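Local coordinates for protein 5-oxopent-3-ene-1,2,5-tricarboxylate decarboxylase (Exiguobacterium antarcticum B7, PDB 6IYM) that belongs to the fumarylacetoacetate hydrolase (FAH) family, forms a two-chain assembly and holds a magnesium ion through acidic side chains, at residues R7-G12 / H59-A64; P68-I73 / M229-G234; E112-L117 / K172-F177. All coordinates share one frame; numbering follows the deposited sequence.

Interaction 1: R7-G12 / H59-A64; sequences RFEQDG and HVRLLA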
loop_
_atom_site.group_PDB
_atom_site.type_symbol
_atom_site.label_atom_id
_atom_site.label_comp_id
_atom_site.label_asym_id
_atom_site.label_seq_id
_atom_site.Cartn_x
_atom_site.Cartn_y
_atom_site.Cartn_z
ATOM N N ARG A 7 -16.722 5.484 -13.889
ATOM C CA ARG A 7 -17.204 6.657 -13.143
ATOM C C ARG A 7 -17.011 7.847 -14.088
ATOM O O ARG A 7 -15.992 7.843 -14.816
ATOM C CB ARG A 7 -16.409 6.749 -11.841
ATOM C CG ARG A 7 -17.228 7.105 -10.612
ATOM C CD ARG A 7 -16.486 6.817 -9.335
ATOM N NE ARG A 7 -15.072 7.126 -9.445
ATOM C CZ ARG A 7 -14.426 8.048 -8.749
ATOM N NH1 ARG A 7 -15.055 8.761 -7.842
ATOM N NH2 ARG A 7 -13.135 8.245 -8.948
ATOM N N PHE A 8 -17.968 8.780 -14.138
ATOM C CA PHE A 8 -17.853 10.059 -14.891
ATOM C C PHE A 8 -18.336 11.213 -14.013
ATOM O O PHE A 8 -19.078 10.947 -13.047
ATOM C CB PHE A 8 -18.640 9.988 -16.198
ATOM C CG PHE A 8 -20.142 9.914 -16.058
ATOM C CD1 PHE A 8 -20.911 11.071 -16.030
ATOM C CD2 PHE A 8 -20.791 8.691 -16.015
ATOM C CE1 PHE A 8 -22.294 11.002 -15.954
ATOM C CE2 PHE A 8 -22.174 8.620 -15.936
ATOM C CZ PHE A 8 -22.923 9.775 -15.909
ATOM N N GLU A 9 -17.940 12.440 -14.360
ATOM C CA GLU A 9 -18.217 13.676 -13.586
ATOM C C GLU A 9 -19.494 14.344 -14.106
ATOM O O GLU A 9 -19.640 14.476 -15.344
ATOM C CB GLU A 9 -17.037 14.637 -13.697
ATOM C CG GLU A 9 -17.324 16.032 -13.174
ATOM C CD GLU A 9 -16.181 16.995 -13.438
ATOM O OE1 GLU A 9 -15.030 16.512 -13.535
ATOM O OE2 GLU A 9 -16.441 18.214 -13.577
ATOM N N GLN A 10 -20.358 14.770 -13.173
ATOM C CA GLN A 10 -21.558 15.619 -13.414
ATOM C C GLN A 10 -21.770 16.575 -12.227
ATOM O O GLN A 10 -22.061 16.100 -11.106
ATOM C CB GLN A 10 -22.777 14.734 -13.650
ATOM C CG GLN A 10 -23.992 15.506 -14.127
ATOM C CD GLN A 10 -24.968 14.578 -14.798
ATOM O OE1 GLN A 10 -24.784 14.188 -15.948
ATOM N NE2 GLN A 10 -25.993 14.186 -14.057
ATOM N N ASP A 11 -21.609 17.880 -12.471
ATOM C CA ASP A 11 -21.805 18.972 -11.482
ATOM C C ASP A 11 -20.717 18.903 -10.404
ATOM O O ASP A 11 -21.038 19.184 -9.235
ATOM C CB ASP A 11 -23.209 18.916 -10.876
ATOM C CG ASP A 11 -24.312 18.981 -11.920
ATOM O OD1 ASP A 11 -24.143 18.371 -13.004
ATOM O OD2 ASP A 11 -25.329 19.651 -11.648
ATOM N N GLY A 12 -19.478 18.585 -10.798
ATOM C CA GLY A 12 -18.324 18.402 -9.894
ATOM C C GLY A 12 -18.507 17.203 -8.974
ATOM O O GLY A 12 -17.859 17.207 -7.906
ATOM N N HIS A 59 -18.280 14.174 -24.619
ATOM C CA HIS A 59 -17.575 15.160 -23.750
ATOM C C HIS A 59 -18.196 15.134 -22.342
ATOM O O HIS A 59 -18.565 16.207 -21.827
ATOM C CB HIS A 59 -17.557 16.558 -24.403
ATOM C CG HIS A 59 -18.898 17.185 -24.622
ATOM N ND1 HIS A 59 -19.884 16.595 -25.398
ATOM C CD2 HIS A 59 -19.407 18.367 -24.206
ATOM C CE1 HIS A 59 -20.946 17.375 -25.433
ATOM N NE2 HIS A 59 -20.679 18.468 -24.710
ATOM N N VAL A 60 -18.273 13.939 -21.745
ATOM C CA VAL A 60 -18.952 13.645 -20.447
ATOM C C VAL A 60 -17.930 13.777 -19.312
ATOM O O VAL A 60 -18.322 14.259 -18.223
ATOM C CB VAL A 60 -19.617 12.254 -20.476
ATOM C CG1 VAL A 60 -18.656 11.136 -20.856
ATOM C CG2 VAL A 60 -20.311 11.938 -19.165
ATOM N N ARG A 61 -16.678 13.386 -19.584
ATOM C CA ARG A 61 -15.490 13.434 -18.678
ATOM C C ARG A 61 -15.537 12.285 -17.657
ATOM O O ARG A 61 -16.330 12.362 -16.678
ATOM C CB ARG A 61 -15.311 14.770 -17.954
ATOM C CG ARG A 61 -13.853 15.041 -17.610
ATOM C CD ARG A 61 -13.610 15.828 -16.337
ATOM N NE ARG A 61 -12.346 15.443 -15.707
ATOM C CZ ARG A 61 -11.712 16.127 -14.746
ATOM N NH1 ARG A 61 -12.200 17.267 -14.285
ATOM N NH2 ARG A 61 -10.572 15.672 -14.257
ATOM N N LEU A 62 -14.672 11.293 -17.882
ATOM C CA LEU A 62 -14.480 10.066 -17.065
ATOM C C LEU A 62 -13.617 10.436 -15.858
ATOM O O LEU A 62 -12.778 11.362 -15.984
ATOM C CB LEU A 62 -13.782 9.014 -17.939
ATOM C CG LEU A 62 -14.633 8.262 -18.968
ATOM C CD1 LEU A 62 -15.353 7.113 -18.322
ATOM C CD2 LEU A 62 -15.649 9.154 -19.654
ATOM N N LEU A 63 -13.810 9.765 -14.724
ATOM C CA LEU A 63 -12.882 9.863 -13.567
ATOM C C LEU A 63 -12.062 8.572 -13.503
ATOM O O LEU A 63 -12.344 7.638 -14.320
ATOM C CB LEU A 63 -13.678 10.125 -12.286
ATOM C CG LEU A 63 -14.484 11.435 -12.273
ATOM C CD1 LEU A 63 -15.368 11.496 -11.037
ATOM C CD2 LEU A 63 -13.582 12.672 -12.350
ATOM N N ALA A 64 -11.075 8.511 -12.607
ATOM C CA ALA A 64 -10.411 7.233 -12.267
ATOM C C ALA A 64 -11.508 6.252 -11.851
ATOM O O ALA A 64 -12.491 6.658 -11.252
ATOM C CB ALA A 64 -9.399 7.463 -11.177
HETATM O O HOH W 1 -13.833 5.570 -14.750
#
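R7 takes hold of A64 where the loop 59-64 lies against strand 4-10, the two joined by a single beta bridge with F8 CA 4.0 Å from L62 CA. This brief pairing ties the N-terminal strands, where F8 also bonds R15 of strand 13-20, to the linker leading into strand 72-75. The guanidinium of R7 approaches side-on and puts two N-H groups on one carbonyl oxygen: NH2 lies 2.9 Å and NE 3.2 Å from A64 O, which stays close to the guanidinium plane. L63 CD1 sits over the centre of one face of that group. L63 N donates to R7 O over 2.9 Å. A water accepts from R7 N and reaches L63 O. At F8, CB leaves the backbone away from the loop, yet CB and CD1 still meet it: with chi1 at 68°, CG stands between the backbone N and the carbonyl carbon, and V60 CG2 lies 3.3 Å from F8 CD1, the side chains crossing at about a right angle. E9 N to R61 O, at 2.8 Å, is the second of the backbone bonds that flank the bridge. Its extended side chain brings E9 OE1 to 3.0 Å from R61 NH1, a salt bridge with the carboxylate and guanidinium planes 56° apart. R61 NH2 has a second partner in D109. The same E9 OE1 also lies 3.2 Å from R61 CD.

Interaction 2: P68-I73 / M229-G234; sequences PPRNVI and MTLEAG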
loop_
_atom_site.group_PDB
_atom_site.type_symbol
_atom_site.label_atom_id
_atom_site.label_comp_id
_atom_site.label_asym_id
_atom_site.label_seq_id
_atom_site.Cartn_x
_atom_site.Cartn_y
_atom_site.Cartn_z
ATOM N N PRO A 68 -8.120 3.209 -5.017
ATOM C CA PRO A 68 -7.916 1.838 -4.574
ATOM C C PRO A 68 -7.841 1.866 -3.047
ATOM O O PRO A 68 -7.234 2.761 -2.467
ATOM C CB PRO A 68 -6.604 1.385 -5.230
ATOM C CG PRO A 68 -6.230 2.476 -6.211
ATOM C CD PRO A 68 -6.990 3.720 -5.795
ATOM N N PRO A 69 -8.497 0.916 -2.353
ATOM C CA PRO A 69 -8.522 0.921 -0.890
ATOM C C PRO A 69 -7.140 0.622 -0.282
ATOM O O PRO A 69 -6.938 0.889 0.885
ATOM C CB PRO A 69 -9.540 -0.194 -0.591
ATOM C CG PRO A 69 -9.370 -1.160 -1.751
ATOM C CD PRO A 69 -9.216 -0.229 -2.939
ATOM N N ARG A 70 -6.214 0.074 -1.076
ATOM C CA ARG A 70 -4.821 -0.143 -0.629
ATOM C C ARG A 70 -3.859 0.065 -1.807
ATOM O O ARG A 70 -4.346 0.285 -2.931
ATOM C CB ARG A 70 -4.758 -1.491 0.102
ATOM C CG ARG A 70 -4.682 -2.726 -0.772
ATOM C CD ARG A 70 -4.976 -3.921 0.125
ATOM N NE ARG A 70 -4.749 -5.209 -0.516
ATOM C CZ ARG A 70 -4.273 -6.301 0.085
ATOM N NH1 ARG A 70 -3.928 -6.282 1.364
ATOM N NH2 ARG A 70 -4.125 -7.411 -0.612
ATOM N N ASN A 71 -2.539 0.028 -1.569
ATOM C CA ASN A 71 -1.575 0.383 -2.636
ATOM C C ASN A 71 -1.831 -0.537 -3.828
ATOM O O ASN A 71 -2.187 -1.715 -3.628
ATOM C CB ASN A 71 -0.116 0.255 -2.241
ATOM C CG ASN A 71 0.316 1.193 -1.136
ATOM O OD1 ASN A 71 -0.504 1.770 -0.441
ATOM N ND2 ASN A 71 1.616 1.299 -0.938
ATOM N N VAL A 72 -1.686 0.018 -5.025
ATOM C CA VAL A 72 -1.674 -0.738 -6.309
ATOM C C VAL A 72 -0.471 -1.703 -6.272
ATOM O O VAL A 72 0.671 -1.262 -6.001
ATOM C CB VAL A 72 -1.599 0.233 -7.502
ATOM C CG1 VAL A 72 -1.501 -0.521 -8.816
ATOM C CG2 VAL A 72 -2.789 1.175 -7.515
ATOM N N ILE A 73 -0.728 -2.991 -6.456
ATOM C CA ILE A 73 0.341 -4.032 -6.461
ATOM C C ILE A 73 0.893 -4.121 -7.874
ATOM O O ILE A 73 0.063 -4.285 -8.779
ATOM C CB ILE A 73 -0.184 -5.391 -5.972
ATOM C CG1 ILE A 73 -0.784 -5.281 -4.565
ATOM C CG2 ILE A 73 0.919 -6.433 -6.056
ATOM C CD1 ILE A 73 -1.618 -6.484 -4.124
ATOM N N MET A 229 -0.853 -14.572 1.050
ATOM C CA MET A 229 -1.290 -13.142 1.110
ATOM C C MET A 229 -2.712 -12.999 0.567
ATOM O O MET A 229 -2.920 -13.271 -0.640
ATOM C CB MET A 229 -0.372 -12.212 0.320
ATOM C CG MET A 229 -0.570 -10.764 0.753
ATOM S SD MET A 229 0.374 -9.583 -0.230
ATOM C CE MET A 229 -0.452 -9.728 -1.806
ATOM N N THR A 230 -3.649 -12.549 1.407
ATOM C CA THR A 230 -5.064 -12.291 1.024
ATOM C C THR A 230 -5.134 -11.112 0.042
ATOM O O THR A 230 -4.526 -10.043 0.321
ATOM C CB THR A 230 -5.946 -12.079 2.262
ATOM O OG1 THR A 230 -5.928 -13.293 3.019
ATOM C CG2 THR A 230 -7.380 -11.736 1.934
ATOM N N LEU A 231 -5.833 -11.320 -1.086
ATOM C CA LEU A 231 -6.218 -10.241 -2.018
ATOM C C LEU A 231 -7.590 -9.743 -1.577
ATOM O O LEU A 231 -8.454 -10.593 -1.301
ATOM C CB LEU A 231 -6.235 -10.771 -3.451
ATOM C CG LEU A 231 -4.914 -11.337 -3.976
ATOM C CD1 LEU A 231 -5.066 -11.813 -5.428
ATOM C CD2 LEU A 231 -3.812 -10.299 -3.865
ATOM N N GLU A 232 -7.767 -8.429 -1.516
ATOM C CA GLU A 232 -9.050 -7.758 -1.169
ATOM C C GLU A 232 -9.825 -7.404 -2.443
ATOM O O GLU A 232 -9.216 -6.992 -3.406
ATOM C CB GLU A 232 -8.807 -6.473 -0.372
ATOM C CG GLU A 232 -7.814 -6.623 0.770
ATOM C CD GLU A 232 -8.313 -7.395 1.984
ATOM O OE1 GLU A 232 -9.503 -7.765 2.003
ATOM O OE2 GLU A 232 -7.500 -7.631 2.910
ATOM N N ALA A 233 -11.149 -7.518 -2.408
ATOM C CA ALA A 233 -12.060 -6.937 -3.411
ATOM C C ALA A 233 -11.625 -5.483 -3.662
ATOM O O ALA A 233 -11.401 -4.749 -2.694
ATOM C CB ALA A 233 -13.493 -7.028 -2.941
ATOM N N GLY A 234 -11.422 -5.121 -4.927
ATOM C CA GLY A 234 -10.996 -3.766 -5.328
ATOM C C GLY A 234 -9.493 -3.613 -5.381
ATOM O O GLY A 234 -9.023 -2.484 -5.713
HETATM O O HOH W 2 -5.690 -4.919 2.949
#
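R70 reaches across to T230 and E232, linking the loop that enters strand 72-75 to the loop that enters strand 236-238, two parallel neighbours in the large mixed sheet of this FAH fold. The close packing is around its guanidinium. NH2 donates to T230 O over 2.8 Å, on a lone pair in the carbonyl plane, although the oxygen is tilted 28° from the guanidinium plane. E232 CG lies over the centre of one face, 3.6 Å from R70 CZ, with the two side chains crossing at about a right angle. The chain of R70 is extended from CG to NE, carrying the charge far from its backbone. There NE forms a salt bridge with D235, and NH1 bonds to S102 of the second subunit. The buried apolar part is looser: I73 and M229 meet tip to tip with CD1 and CE 4.2 Å apart, and L231 CD2 stands 4.4 Å from I73 CD1. On the wetter side, E232 bends at chi2 (-73°), swinging CD round, and its OE2 stays 4.1 Å from R70 NH1, well out of the guanidinium plane; no N-H points at it, and any attraction is probably one of charge alone. A water bridges the two, accepting a weak bond from R70 NH1 and donating to E232 OE2. P69 CD touches G234 O at 3.6 Å.

Interaction 3: E112-L117 / K172-F177; sequences ERHADL and KSLDGF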
loop_
_atom_site.group_PDB
_atom_site.type_symbol
_atom_site.label_atom_id
_atom_site.label_comp_id
_atom_site.label_asym_id
_atom_site.label_seq_id
_atom_site.Cartn_x
_atom_site.Cartn_y
_atom_site.Cartn_z
ATOM N N GLU A 112 1.820 15.448 -12.433
ATOM C CA GLU A 112 2.713 16.470 -11.847
ATOM C C GLU A 112 4.148 16.116 -12.251
ATOM O O GLU A 112 4.532 14.950 -12.096
ATOM C CB GLU A 112 2.455 16.535 -10.340
ATOM C CG GLU A 112 3.353 17.487 -9.589
ATOM C CD GLU A 112 2.958 17.728 -8.139
ATOM O OE1 GLU A 112 3.603 18.587 -7.510
ATOM O OE2 GLU A 112 2.032 17.047 -7.629
ATOM N N ARG A 113 4.903 17.085 -12.785
ATOM C CA ARG A 113 6.259 16.876 -13.367
ATOM C C ARG A 113 7.330 16.654 -12.282
ATOM O O ARG A 113 8.299 15.870 -12.550
ATOM C CB ARG A 113 6.613 18.068 -14.270
ATOM C CG ARG A 113 8.098 18.227 -14.578
ATOM C CD ARG A 113 8.602 17.222 -15.598
ATOM N NE ARG A 113 10.044 17.322 -15.798
ATOM C CZ ARG A 113 10.960 16.731 -15.055
ATOM N NH1 ARG A 113 10.596 15.959 -14.043
ATOM N NH2 ARG A 113 12.248 16.897 -15.328
ATOM N N HIS A 114 7.216 17.322 -11.127
ATOM C CA HIS A 114 8.158 17.230 -9.970
ATOM C C HIS A 114 9.614 17.450 -10.447
ATOM O O HIS A 114 10.485 16.614 -10.130
ATOM C CB HIS A 114 7.999 15.873 -9.236
ATOM C CG HIS A 114 6.639 15.558 -8.682
ATOM N ND1 HIS A 114 6.248 15.916 -7.400
ATOM C CD2 HIS A 114 5.619 14.819 -9.188
ATOM C CE1 HIS A 114 5.011 15.504 -7.190
ATOM N NE2 HIS A 114 4.601 14.809 -8.275
ATOM N N ALA A 115 9.917 18.530 -11.186
ATOM C CA ALA A 115 11.278 18.760 -11.747
ATOM C C ALA A 115 12.329 18.867 -10.627
ATOM O O ALA A 115 13.474 18.382 -10.836
ATOM C CB ALA A 115 11.292 19.969 -12.661
ATOM N N ASP A 116 11.980 19.418 -9.458
ATOM C CA ASP A 116 12.888 19.436 -8.267
ATOM C C ASP A 116 13.291 18.014 -7.841
ATOM O O ASP A 116 14.415 17.846 -7.309
ATOM C CB ASP A 116 12.279 20.169 -7.066
ATOM C CG ASP A 116 10.826 19.828 -6.756
ATOM O OD1 ASP A 116 10.249 18.951 -7.457
ATOM O OD2 ASP A 116 10.275 20.444 -5.814
ATOM N N LEU A 117 12.438 17.000 -8.032
ATOM C CA LEU A 117 12.726 15.650 -7.457
ATOM C C LEU A 117 13.291 14.706 -8.511
ATOM O O LEU A 117 14.016 13.788 -8.089
ATOM C CB LEU A 117 11.457 15.077 -6.813
ATOM C CG LEU A 117 10.732 16.026 -5.856
ATOM C CD1 LEU A 117 9.615 15.322 -5.098
ATOM C CD2 LEU A 117 11.704 16.650 -4.861
ATOM N N LYS A 172 7.934 5.579 -7.559
ATOM C CA LYS A 172 6.687 5.202 -8.287
ATOM C C LYS A 172 5.451 5.837 -7.643
ATOM O O LYS A 172 4.350 5.624 -8.168
ATOM C CB LYS A 172 6.582 3.678 -8.371
ATOM C CG LYS A 172 7.632 3.081 -9.297
ATOM C CD LYS A 172 7.563 1.611 -9.545
ATOM C CE LYS A 172 8.566 1.158 -10.599
ATOM N NZ LYS A 172 7.999 1.117 -11.973
ATOM N N SER A 173 5.618 6.600 -6.560
ATOM C CA SER A 173 4.511 6.947 -5.647
ATOM C C SER A 173 4.334 8.458 -5.446
ATOM O O SER A 173 3.391 8.837 -4.700
ATOM C CB SER A 173 4.689 6.201 -4.353
ATOM O OG SER A 173 4.616 4.810 -4.594
ATOM N N LEU A 174 5.086 9.306 -6.157
ATOM C CA LEU A 174 4.883 10.783 -6.120
ATOM C C LEU A 174 3.488 11.109 -6.630
ATOM O O LEU A 174 3.041 10.390 -7.538
ATOM C CB LEU A 174 5.932 11.462 -7.011
ATOM C CG LEU A 174 7.381 11.324 -6.561
ATOM C CD1 LEU A 174 8.251 12.377 -7.228
ATOM C CD2 LEU A 174 7.511 11.436 -5.049
ATOM N N ASP A 175 2.852 12.177 -6.133
ATOM C CA ASP A 175 1.499 12.573 -6.578
ATOM C C ASP A 175 1.510 12.675 -8.126
ATOM O O ASP A 175 2.423 13.296 -8.680
ATOM C CB ASP A 175 1.025 13.863 -5.897
ATOM C CG ASP A 175 0.900 13.784 -4.365
ATOM O OD1 ASP A 175 1.068 12.679 -3.777
ATOM O OD2 ASP A 175 0.674 14.828 -3.756
ATOM N N GLY A 176 0.532 12.072 -8.799
ATOM C CA GLY A 176 0.375 12.119 -10.263
ATOM C C GLY A 176 0.896 10.867 -10.945
ATOM O O GLY A 176 0.553 10.681 -12.126
ATOM N N PHE A 177 1.640 10.002 -10.244
ATOM C CA PHE A 177 2.417 8.907 -10.883
ATOM C C PHE A 177 1.570 7.653 -11.167
ATOM O O PHE A 177 2.184 6.606 -11.508
ATOM C CB PHE A 177 3.636 8.554 -10.039
ATOM C CG PHE A 177 4.835 9.443 -10.246
ATOM C CD1 PHE A 177 4.701 10.748 -10.671
ATOM C CD2 PHE A 177 6.097 8.970 -9.952
ATOM C CE1 PHE A 177 5.820 11.556 -10.846
ATOM C CE2 PHE A 177 7.219 9.770 -10.125
ATOM C CZ PHE A 177 7.074 11.067 -10.577
#
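H114 points its ring at the backbone of D175, and NE2 donates to D175 O over 2.7 Å in a nearly straight bond (166°). This joins the loop after strand 111-112, of the five-stranded sheet, to the loop leading into strand 178-186, of the large one. The oxygen lies in the ring plane and receives the N-H on a lone pair. L174 CB covers one face of the imidazole, 4.0 Å from the ring centroid in a CH-pi contact, while E112 CG lies against the opposite face, toward the rim. F177 comes in obliquely, its CE1 3.7 Å from H114 CD2, and the same CE1 is 3.8 Å from E112 O, which sits in the plane of the phenyl ring. L174 CB also stands over the centre of F177's face, and its CD1 meets L117 CD1 at 3.9 Å.

The next shell fixes this geometry. H114 CG lies anti to the carbonyl carbon (chi1 -59°), on the side of the 172-177 turn. A type II turn from L174 to F177, closed by F177 N to L174 O at 3.1 Å, presents D175 O to the imidazole. G176 sits in it with positive phi, where a CB would clash with E112 N. Further out, R136 of the second subunit makes salt bridges to both E112 and D175, and T230 of that subunit bonds to D175 OD2. The two carboxylates lie side by side, with E112 OE2 4.7 Å from D175 OD2; the shared arginine probably offsets their repulsion, so the neighbouring subunit helps to hold the pair together.

In the fold
Interactions 1 and 2 follow one another along the chain, and segments 59-64 and 68-73 adjoin; both reach the large mixed sheet, yet their centres are 24 Å apart. Interaction 1 lies toward the surface, its centre about 18 Å from the centre of the chain, and relies on backbone bonds and charged side chains within one subunit. Interaction 2 is deeper, its centre about 13 Å from the centre of the chain, and combines a buried arginine with apolar tips. Interaction 3 turns on one histidine hydrogen bond to a backbone carbonyl, with aliphatic and phenyl packing round the ring. Interactions 2 and 3 both meet the second subunit, whereas interaction 1 touches no other chain of the assembly.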